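Lysyl oxidase (Pichia pastoris, PDB 1W7C) oxidatively deaminates primary amines, probably including peptidyl lysine, using copper and a topaquinone cofactor. Local coordinates at residues Asp34-Thr39 with Ala83-Tyr88; Val87-Gly92 with Glu98-Gly103; Thr43-Ala48 with Ser52-Trp57; Gly132-Ile137 with Ile359-Gly364. All coordinates share one frame; numbering follows the deposited sequence. Where two conformers were deposited one is given.

Contact 1 of 4, residues Asp34-Thr39 with Ala83-Tyr88; sequences DLLHST and ARTVVY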
# COMPACT_ATOMS: atom_id res chain seq x y z
N ASP A 34 -17.37 -44.45 6.11
CA ASP A 34 -17.81 -45.85 6.21
C ASP A 34 -17.41 -46.42 7.58
O ASP A 34 -18.20 -47.12 8.23
CB ASP A 34 -17.21 -46.71 5.09
CG ASP A 34 -17.84 -46.46 3.72
OD1 ASP A 34 -18.90 -45.78 3.58
OD2 ASP A 34 -17.32 -46.95 2.69
N LEU A 35 -16.20 -46.11 8.03
CA LEU A 35 -15.70 -46.64 9.31
C LEU A 35 -16.45 -46.01 10.47
O LEU A 35 -16.76 -46.69 11.45
CB LEU A 35 -14.20 -46.42 9.45
CG LEU A 35 -13.53 -47.04 10.68
CD1 LEU A 35 -13.77 -48.53 10.75
CD2 LEU A 35 -12.04 -46.72 10.68
N LEU A 36 -16.77 -44.73 10.36
CA LEU A 36 -17.56 -44.07 11.39
C LEU A 36 -18.94 -44.73 11.46
O LEU A 36 -19.43 -44.98 12.57
CB LEU A 36 -17.66 -42.56 11.12
CG LEU A 36 -16.38 -41.77 11.32
CD1 LEU A 36 -16.58 -40.37 10.83
CD2 LEU A 36 -15.96 -41.73 12.79
N HIS A 37 -19.53 -45.03 10.31
CA HIS A 37 -20.86 -45.64 10.27
C HIS A 37 -20.87 -47.05 10.87
O HIS A 37 -21.90 -47.49 11.41
CB HIS A 37 -21.43 -45.68 8.85
CG HIS A 37 -22.25 -44.49 8.48
ND1 HIS A 37 -23.60 -44.41 8.74
CD2 HIS A 37 -21.91 -43.31 7.89
CE1 HIS A 37 -24.07 -43.26 8.29
NE2 HIS A 37 -23.07 -42.58 7.76
N SER A 38 -19.76 -47.77 10.76
CA SER A 38 -19.68 -49.14 11.28
C SER A 38 -19.31 -49.15 12.78
O SER A 38 -19.56 -50.11 13.48
CB SER A 38 -18.75 -50.01 10.44
OG SER A 38 -17.40 -49.64 10.60
N THR A 39 -18.75 -48.05 13.27
CA THR A 39 -18.27 -47.96 14.64
C THR A 39 -19.32 -47.38 15.60
O THR A 39 -19.41 -47.79 16.76
CB THR A 39 -16.99 -47.08 14.65
OG1 THR A 39 -15.98 -47.70 13.83
CG2 THR A 39 -16.39 -47.03 16.06
N ALA A 83 -6.98 -38.57 9.15
CA ALA A 83 -8.09 -37.65 9.10
C ALA A 83 -8.44 -37.11 10.49
O ALA A 83 -8.43 -37.83 11.46
CB ALA A 83 -9.31 -38.35 8.51
N ARG A 84 -8.79 -35.83 10.51
CA ARG A 84 -9.54 -35.21 11.61
C ARG A 84 -11.01 -35.31 11.22
O ARG A 84 -11.39 -34.95 10.10
CB ARG A 84 -9.17 -33.74 11.73
CG ARG A 84 -10.09 -32.93 12.64
CD ARG A 84 -9.80 -31.47 12.63
NE ARG A 84 -10.73 -30.70 13.43
CZ ARG A 84 -11.49 -29.71 12.98
NH1 ARG A 84 -11.50 -29.38 11.68
NH2 ARG A 84 -12.29 -29.07 13.86
N THR A 85 -11.83 -35.81 12.13
CA THR A 85 -13.29 -35.81 11.96
C THR A 85 -13.93 -35.14 13.15
O THR A 85 -13.38 -35.11 14.25
CB THR A 85 -13.80 -37.26 11.81
OG1 THR A 85 -13.66 -37.98 13.05
CG2 THR A 85 -12.94 -38.05 10.78
N VAL A 86 -15.06 -34.51 12.91
CA VAL A 86 -15.85 -33.93 13.98
C VAL A 86 -17.23 -34.57 13.85
O VAL A 86 -17.87 -34.49 12.78
CB VAL A 86 -15.91 -32.39 13.91
CG1 VAL A 86 -16.69 -31.84 15.08
CG2 VAL A 86 -14.49 -31.79 13.81
N VAL A 87 -17.69 -35.16 14.97
CA VAL A 87 -18.92 -35.93 15.03
C VAL A 87 -19.72 -35.36 16.20
O VAL A 87 -19.20 -35.17 17.30
CB VAL A 87 -18.63 -37.43 15.24
CG1 VAL A 87 -19.92 -38.24 15.34
CG2 VAL A 87 -17.71 -37.96 14.13
N TYR A 88 -21.00 -35.10 15.96
CA TYR A 88 -21.90 -34.79 17.06
C TYR A 88 -22.43 -36.07 17.67
O TYR A 88 -22.93 -36.93 16.95
CB TYR A 88 -23.06 -33.92 16.60
CG TYR A 88 -24.00 -33.62 17.75
CD1 TYR A 88 -23.66 -32.69 18.73
CD2 TYR A 88 -25.18 -34.34 17.91
CE1 TYR A 88 -24.49 -32.45 19.80
CE2 TYR A 88 -26.01 -34.08 18.98
CZ TYR A 88 -25.65 -33.16 19.92
OH TYR A 88 -26.49 -32.88 20.98
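Where L36 meets T85 and V87 no flat group intervenes; the planar group of note, the guanidinium of R84, belongs to the other side of strand 83-88. V86 CG2 stands 3.4 Å over one face of the R84 guanidinium, displaced from its middle, and its nitrogens are salt-bridged, NE to E99 and NH1 to E59. The other side of the strand meets helix 34-39 through carbon atoms, T85 CB and a V87 methyl. L36 sends its chain straight out from the helix, with CD1 anti to CA (chi2 172°). CD1 makes the nearest contacts, with CD2 close behind. It lies 4.2 Å from V87 CG2 and 4.3 Å from T85 CB, so one leucine bridges two strand residues with V86 between them, and V86 points away. No hydrogen bond crosses; polar atoms find partners in their own helix or on neighbouring strands. T39 OG1 donates to L35 O at 2.7 Å, tilted 33° from the carbonyl plane, and T85 OG1 bonds to L100 O on the next strand. Around this point L35 packs on V102 and I113, and L36 also reaches V55, which spreads the helix over several strands. The contact thus exemplifies how an amphipathic helix packs against one face of an antiparallel sheet, here in the alpha/beta N2 domain of the copper amine oxidases.

Contact 2 of 4, residues Val87-Gly92 with Glu98-Gly103; sequences VYFGEG and EELKVG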
# COMPACT_ATOMS: atom_id res chain seq x y z
N VAL A 87 -17.69 -35.16 14.97
CA VAL A 87 -18.92 -35.93 15.03
C VAL A 87 -19.72 -35.36 16.20
O VAL A 87 -19.20 -35.17 17.30
CB VAL A 87 -18.63 -37.43 15.24
CG1 VAL A 87 -19.92 -38.24 15.34
CG2 VAL A 87 -17.71 -37.96 14.13
N TYR A 88 -21.00 -35.10 15.96
CA TYR A 88 -21.90 -34.79 17.06
C TYR A 88 -22.43 -36.07 17.67
O TYR A 88 -22.93 -36.93 16.95
CB TYR A 88 -23.06 -33.92 16.60
CG TYR A 88 -24.00 -33.62 17.75
CD1 TYR A 88 -23.66 -32.69 18.73
CD2 TYR A 88 -25.18 -34.34 17.91
CE1 TYR A 88 -24.49 -32.45 19.80
CE2 TYR A 88 -26.01 -34.08 18.98
CZ TYR A 88 -25.65 -33.16 19.92
OH TYR A 88 -26.49 -32.88 20.98
N PHE A 89 -22.27 -36.19 18.98
CA PHE A 89 -22.86 -37.29 19.74
C PHE A 89 -23.97 -36.81 20.66
O PHE A 89 -23.70 -36.13 21.67
CB PHE A 89 -21.80 -38.00 20.58
CG PHE A 89 -20.80 -38.77 19.75
CD1 PHE A 89 -19.57 -38.21 19.45
CD2 PHE A 89 -21.10 -40.02 19.24
CE1 PHE A 89 -18.66 -38.88 18.69
CE2 PHE A 89 -20.18 -40.71 18.49
CZ PHE A 89 -18.94 -40.14 18.22
N GLY A 90 -25.21 -37.22 20.33
CA GLY A 90 -26.37 -36.90 21.12
C GLY A 90 -26.98 -38.08 21.85
O GLY A 90 -27.90 -37.89 22.61
N GLU A 91 -26.43 -39.28 21.66
CA GLU A 91 -26.99 -40.49 22.22
C GLU A 91 -26.89 -40.57 23.74
O GLU A 91 -27.59 -41.36 24.37
CB GLU A 91 -26.32 -41.73 21.60
CG GLU A 91 -24.85 -41.91 22.01
CD GLU A 91 -24.23 -43.20 21.53
OE1 GLU A 91 -24.61 -43.67 20.44
OE2 GLU A 91 -23.35 -43.73 22.25
N GLY A 92 -26.00 -39.78 24.32
CA GLY A 92 -25.83 -39.75 25.76
C GLY A 92 -26.78 -38.82 26.51
O GLY A 92 -27.66 -38.17 25.94
N GLU A 98 -17.45 -34.09 19.22
CA GLU A 98 -16.14 -34.60 19.52
C GLU A 98 -15.28 -34.68 18.27
O GLU A 98 -15.74 -35.10 17.21
CB GLU A 98 -16.17 -35.95 20.26
CG GLU A 98 -14.78 -36.29 20.85
CD GLU A 98 -14.78 -37.43 21.84
OE1 GLU A 98 -15.74 -38.23 21.84
OE2 GLU A 98 -13.76 -37.56 22.57
N GLU A 99 -14.03 -34.24 18.43
CA GLU A 99 -13.04 -34.38 17.39
C GLU A 99 -12.35 -35.74 17.60
O GLU A 99 -11.95 -36.07 18.74
CB GLU A 99 -12.04 -33.22 17.48
CG GLU A 99 -12.71 -31.86 17.45
CD GLU A 99 -11.76 -30.69 17.33
OE1 GLU A 99 -11.15 -30.55 16.24
OE2 GLU A 99 -11.65 -29.95 18.32
N LEU A 100 -12.24 -36.48 16.50
CA LEU A 100 -11.68 -37.81 16.48
C LEU A 100 -10.66 -37.92 15.35
O LEU A 100 -10.89 -37.43 14.25
CB LEU A 100 -12.80 -38.85 16.26
CG LEU A 100 -13.95 -38.83 17.28
CD1 LEU A 100 -15.05 -39.76 16.76
CD2 LEU A 100 -13.52 -39.23 18.66
N LYS A 101 -9.54 -38.57 15.65
CA LYS A 101 -8.51 -38.90 14.66
C LYS A 101 -8.81 -40.28 14.10
O LYS A 101 -9.02 -41.23 14.87
CB LYS A 101 -7.13 -38.89 15.31
CG LYS A 101 -5.97 -39.30 14.39
CD LYS A 101 -4.65 -39.18 15.15
CE LYS A 101 -3.63 -40.22 14.75
NZ LYS A 101 -2.25 -39.86 15.22
N VAL A 102 -8.86 -40.37 12.78
CA VAL A 102 -9.06 -41.65 12.09
C VAL A 102 -7.86 -41.89 11.21
O VAL A 102 -7.59 -41.13 10.29
CB VAL A 102 -10.34 -41.70 11.25
CG1 VAL A 102 -10.51 -43.09 10.64
CG2 VAL A 102 -11.57 -41.32 12.09
N GLY A 103 -7.12 -42.95 11.51
CA GLY A 103 -5.95 -43.28 10.74
C GLY A 103 -5.12 -44.38 11.37
O GLY A 103 -5.45 -44.87 12.44
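V87 and E98 form an antiparallel hydrogen-bonded pair in the beta hairpin of strands 82-89 and 96-103, a worked case of two inner strands joined by backbone bonds and packed by side chains. The backbone bonds are two. V87 N donates to E98 O at 3.0 Å, and E98 N donates to V87 O at 2.8 Å, with N-H...O angles of 166° and 170°. Apolar contacts make up the second class. L100 CD1 is the shared methyl, 4.2 Å from V87 CG2 and equally 4.2 Å from F89 CZ. The F89 and L100 side chains approach each other from opposite directions, and the methyl meets the phenyl ring at its edge, near the ring plane. E98 CB occupies another part of that edge, 4.2 Å from F89 CE1, while V87 CG1 lies over the rim of one ring face, so V87 contributes a methyl to each partner. The charged group is the third element: E98 is extended, with CG anti to the backbone N (chi1 -167°), which leads its carboxylate away from the CB that meets the ring. Its OE2 is held from outside the hairpin, by a salt bridge to K126 NZ and a hydrogen bond to S125 OG.

Contact 3 of 4, residues Thr43-Ala48 with Ser52-Trp57; sequences TEVTKA and SNYVLW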
# COMPACT_ATOMS: atom_id res chain seq x y z
N THR A 43 -26.62 -41.20 12.21
CA THR A 43 -27.83 -40.79 11.51
C THR A 43 -27.45 -39.81 10.40
O THR A 43 -26.56 -38.95 10.59
CB THR A 43 -28.77 -40.12 12.53
OG1 THR A 43 -29.12 -41.06 13.55
CG2 THR A 43 -30.09 -39.68 11.88
N GLU A 44 -28.11 -39.92 9.25
CA GLU A 44 -27.95 -38.92 8.17
C GLU A 44 -28.38 -37.57 8.69
O GLU A 44 -29.37 -37.46 9.40
CB GLU A 44 -28.80 -39.29 6.96
CG GLU A 44 -28.37 -40.56 6.25
CD GLU A 44 -29.43 -41.07 5.29
OE1 GLU A 44 -30.28 -41.89 5.72
OE2 GLU A 44 -29.43 -40.65 4.12
N VAL A 45 -27.65 -36.53 8.30
CA VAL A 45 -27.88 -35.19 8.79
C VAL A 45 -29.31 -34.74 8.52
O VAL A 45 -29.92 -34.05 9.34
CB VAL A 45 -26.85 -34.23 8.19
CG1 VAL A 45 -27.19 -32.79 8.53
CG2 VAL A 45 -25.40 -34.61 8.69
N THR A 46 -29.86 -35.15 7.37
CA THR A 46 -31.23 -34.78 7.01
C THR A 46 -32.31 -35.41 7.92
O THR A 46 -33.46 -34.98 7.89
CB THR A 46 -31.53 -35.10 5.52
OG1 THR A 46 -31.12 -36.44 5.19
CG2 THR A 46 -30.72 -34.19 4.59
N LYS A 47 -31.94 -36.40 8.73
CA LYS A 47 -32.86 -37.05 9.66
C LYS A 47 -32.49 -36.83 11.13
O LYS A 47 -33.14 -37.36 12.02
CB LYS A 47 -32.89 -38.56 9.36
CG LYS A 47 -33.35 -38.89 7.93
CD LYS A 47 -33.25 -40.37 7.62
CE LYS A 47 -33.69 -40.70 6.19
NZ LYS A 47 -33.36 -42.11 5.83
N ALA A 48 -31.48 -36.01 11.37
CA ALA A 48 -30.86 -35.85 12.66
C ALA A 48 -31.51 -34.75 13.50
O ALA A 48 -32.07 -33.79 12.97
CB ALA A 48 -29.35 -35.58 12.49
N SER A 52 -29.52 -37.28 18.16
CA SER A 52 -28.85 -38.18 17.23
C SER A 52 -27.34 -38.06 17.34
O SER A 52 -26.82 -37.14 17.98
CB SER A 52 -29.19 -37.82 15.78
OG SER A 52 -30.56 -37.64 15.54
N ASN A 53 -26.64 -38.97 16.68
CA ASN A 53 -25.23 -38.78 16.35
C ASN A 53 -25.13 -38.56 14.87
O ASN A 53 -25.81 -39.23 14.10
CB ASN A 53 -24.37 -40.01 16.68
CG ASN A 53 -24.65 -40.58 18.05
OD1 ASN A 53 -24.80 -39.85 19.03
ND2 ASN A 53 -24.66 -41.91 18.14
N TYR A 54 -24.26 -37.64 14.45
CA TYR A 54 -24.06 -37.41 13.03
C TYR A 54 -22.70 -36.83 12.76
O TYR A 54 -22.09 -36.21 13.61
CB TYR A 54 -25.14 -36.52 12.44
CG TYR A 54 -25.34 -35.19 13.14
CD1 TYR A 54 -24.64 -34.07 12.77
CD2 TYR A 54 -26.26 -35.07 14.16
CE1 TYR A 54 -24.84 -32.84 13.40
CE2 TYR A 54 -26.48 -33.85 14.83
CZ TYR A 54 -25.77 -32.75 14.43
OH TYR A 54 -26.01 -31.57 15.10
N VAL A 55 -22.21 -37.03 11.54
CA VAL A 55 -20.88 -36.56 11.18
C VAL A 55 -20.95 -35.15 10.56
O VAL A 55 -21.73 -34.90 9.62
CB VAL A 55 -20.21 -37.55 10.18
CG1 VAL A 55 -18.81 -37.07 9.75
CG2 VAL A 55 -20.11 -38.93 10.80
N LEU A 56 -20.11 -34.25 11.04
CA LEU A 56 -20.01 -32.92 10.44
C LEU A 56 -18.92 -32.82 9.38
O LEU A 56 -19.18 -32.46 8.24
CB LEU A 56 -19.77 -31.82 11.49
CG LEU A 56 -20.91 -31.37 12.36
CD1 LEU A 56 -21.10 -32.36 13.49
CD2 LEU A 56 -20.62 -29.96 12.89
N TRP A 57 -17.69 -33.10 9.82
CA TRP A 57 -16.48 -32.80 9.05
C TRP A 57 -15.53 -33.99 9.02
O TRP A 57 -15.45 -34.76 9.99
CB TRP A 57 -15.76 -31.60 9.67
CG TRP A 57 -16.55 -30.34 9.57
CD1 TRP A 57 -17.33 -29.94 8.52
CD2 TRP A 57 -16.68 -29.35 10.58
NE1 TRP A 57 -17.91 -28.73 8.81
CE2 TRP A 57 -17.52 -28.34 10.06
CE3 TRP A 57 -16.15 -29.18 11.87
CZ2 TRP A 57 -17.88 -27.21 10.80
CZ3 TRP A 57 -16.51 -28.05 12.61
CH2 TRP A 57 -17.36 -27.08 12.07
O HOH W 1 -24.04 -38.15 9.49
O HOH W 2 -27.53 -41.62 15.60
O HOH W 3 -31.42 -40.18 15.30
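The loop that leads from helix 26-39 into strand 53-61 folds back on the start of that strand, bringing T43 beside N53 and A48 beside S52 and Y54. A short 3-10 turn, 45-47, shapes the loop. One direct bond ties the two segments: T43 N donates to N53 O at 2.8 Å, nearly along the C=O axis and almost straight (169°). Water extends this link. One molecule accepts from V55 N and donates to T43 O; a second joins T43 OG1 to N53 N, and a third joins the same OG1 to S52 OG, which also takes D49 N. Apolar contact centres on the Y54 ring. Its CG sits between the backbone N and the carbonyl carbon (chi1 54°), which turns the ring toward the loop, where A48 CB comes within 3.5 Å of CD2 and V45 CG2 within 4.2 Å of CD1, both obliquely. Y54 OH bonds to D135 OD1. On the outer side, K47 NZ reaches E44 OE1 at 3.1 Å, a salt bridge on the syn side but tilted out of the carboxylate plane. Water thus supplements the single direct backbone bond, while A48 and V45 methyls meet part of the tyrosine ring and D135 satisfies its hydroxyl.

Contact 4 of 4, residues Gly132-Ile137 with Ile359-Gly364; sequences GHLDRI and ISYGVG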
# COMPACT_ATOMS: atom_id res chain seq x y z
N GLY A 132 -21.76 -25.23 21.43
CA GLY A 132 -21.54 -26.02 20.25
C GLY A 132 -21.46 -25.19 18.97
O GLY A 132 -21.68 -23.98 18.94
N HIS A 133 -21.10 -25.87 17.89
CA HIS A 133 -21.10 -25.26 16.56
C HIS A 133 -22.53 -24.93 16.16
O HIS A 133 -23.47 -25.73 16.38
CB HIS A 133 -20.48 -26.23 15.56
CG HIS A 133 -20.34 -25.66 14.19
ND1 HIS A 133 -19.58 -24.55 13.93
CD2 HIS A 133 -20.90 -26.02 13.02
CE1 HIS A 133 -19.66 -24.27 12.64
NE2 HIS A 133 -20.48 -25.12 12.08
N LEU A 134 -22.70 -23.78 15.53
CA LEU A 134 -23.97 -23.41 14.93
C LEU A 134 -24.11 -24.17 13.62
O LEU A 134 -23.82 -23.66 12.54
CB LEU A 134 -24.02 -21.90 14.71
CG LEU A 134 -25.33 -21.35 14.13
CD1 LEU A 134 -26.54 -21.70 15.00
CD2 LEU A 134 -25.23 -19.83 13.94
N ASP A 135 -24.52 -25.42 13.76
CA ASP A 135 -24.56 -26.34 12.67
C ASP A 135 -25.95 -26.35 12.04
O ASP A 135 -26.84 -25.61 12.46
CB ASP A 135 -24.06 -27.75 13.05
CG ASP A 135 -24.98 -28.51 13.93
OD1 ASP A 135 -24.64 -29.71 14.15
OD2 ASP A 135 -25.98 -28.01 14.50
N ARG A 136 -26.14 -27.18 11.03
CA ARG A 136 -27.40 -27.19 10.28
C ARG A 136 -28.57 -27.51 11.22
O ARG A 136 -29.66 -26.96 11.08
CB ARG A 136 -27.37 -28.19 9.14
CG ARG A 136 -26.52 -27.73 8.01
CD ARG A 136 -26.57 -28.60 6.79
NE ARG A 136 -25.73 -28.02 5.76
CZ ARG A 136 -25.34 -28.64 4.66
NH1 ARG A 136 -25.75 -29.87 4.40
NH2 ARG A 136 -24.56 -28.00 3.79
N ILE A 137 -28.32 -28.41 12.16
CA ILE A 137 -29.36 -28.87 13.10
C ILE A 137 -29.76 -27.75 14.07
O ILE A 137 -30.96 -27.47 14.26
CB ILE A 137 -28.88 -30.15 13.83
CG1 ILE A 137 -28.56 -31.29 12.83
CG2 ILE A 137 -29.92 -30.60 14.86
CD1 ILE A 137 -29.61 -31.50 11.79
N ILE A 359 -14.20 -18.33 10.16
CA ILE A 359 -13.86 -19.75 9.97
C ILE A 359 -14.92 -20.69 10.57
O ILE A 359 -15.00 -21.82 10.16
CB ILE A 359 -12.43 -20.12 10.48
CG1 ILE A 359 -12.32 -20.15 12.01
CG2 ILE A 359 -11.39 -19.26 9.79
CD1 ILE A 359 -10.98 -20.70 12.48
N SER A 360 -15.70 -20.21 11.55
CA SER A 360 -16.83 -21.01 12.01
C SER A 360 -17.83 -21.25 10.87
O SER A 360 -18.34 -22.35 10.74
CB SER A 360 -17.51 -20.42 13.23
OG SER A 360 -18.32 -19.29 12.96
N TYR A 361 -18.11 -20.24 10.07
CA TYR A 361 -18.99 -20.36 8.91
C TYR A 361 -18.30 -21.13 7.79
O TYR A 361 -18.94 -21.83 7.03
CB TYR A 361 -19.43 -18.98 8.42
CG TYR A 361 -20.31 -18.29 9.41
CD1 TYR A 361 -19.80 -17.39 10.33
CD2 TYR A 361 -21.65 -18.60 9.48
CE1 TYR A 361 -20.62 -16.79 11.27
CE2 TYR A 361 -22.48 -18.01 10.41
CZ TYR A 361 -21.97 -17.11 11.31
OH TYR A 361 -22.74 -16.51 12.27
N GLY A 362 -16.99 -20.95 7.66
CA GLY A 362 -16.17 -21.54 6.63
C GLY A 362 -15.76 -20.48 5.62
O GLY A 362 -16.62 -19.81 5.05
N VAL A 363 -14.46 -20.36 5.37
CA VAL A 363 -13.93 -19.49 4.33
C VAL A 363 -13.70 -20.28 3.03
O VAL A 363 -13.73 -19.71 1.93
CB VAL A 363 -12.58 -18.85 4.84
CG1 VAL A 363 -11.92 -17.99 3.79
CG2 VAL A 363 -12.81 -18.03 6.12
N GLY A 364 -13.50 -21.60 3.15
CA GLY A 364 -13.15 -22.48 2.04
C GLY A 364 -14.30 -23.27 1.43
O GLY A 364 -14.06 -24.20 0.64
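Short helix 358-361, which begins with D358, the predicted proton acceptor of the enzyme domain, is met on its flank by H133 and L134 from the N-terminal part of the chain. The leading atom is a carbon: H133 CE1 lies 3.0 Å from S360 O, which approaches the imidazole at its edge, near the ring plane. That oxygen also accepts a hydrogen bond from R315 NH2, so the histidine edge shares a carbonyl that is already engaged. H133 gets there with CG anti to its N (chi1 -175°), the ring standing well out from the loop, and it meets W57 edge-to-face. Beside it the chain makes an inverse gamma turn centred on L134, closed by a weak bond from D135 N to H133 O at 2.8 Å. The turn leads directly to helix 136-150, for which D135 is the N-cap, with OD2 taking K138 N. L134 adds a looser contact, CD2 lying 4.5 Å from Y361 OH. The phenol leans toward the loop although its CB points away from it, and between nearest atoms the Y361 side chain lies about 4 Å from that of D358 and about 4 Å from a bound imidazole, probably a crystallisation additive.

In the fold
Contacts 1, 2 and 3 gather round one antiparallel sheet in the N2 region: 1 and 2 share strand 82-89, and 3 brings in its neighbour, strand 53-61, with Y88 N bonded to Y54 O between them. The touching residues of contacts 1 and 2 are all buried, whereas contact 3 is mostly buried but includes one exposed residue and has a sugar beside T43. Contact 4 is partly buried, lies nearer the chain centre and joins 132-137 to the enzyme domain. Chemistry follows place: purely apolar under the helix, backbone pairing in the hairpin, water bridges at the loop, and an edge-on imidazole at the junction. The bond from Y54 to D135 links contact 3 directly to contact 4.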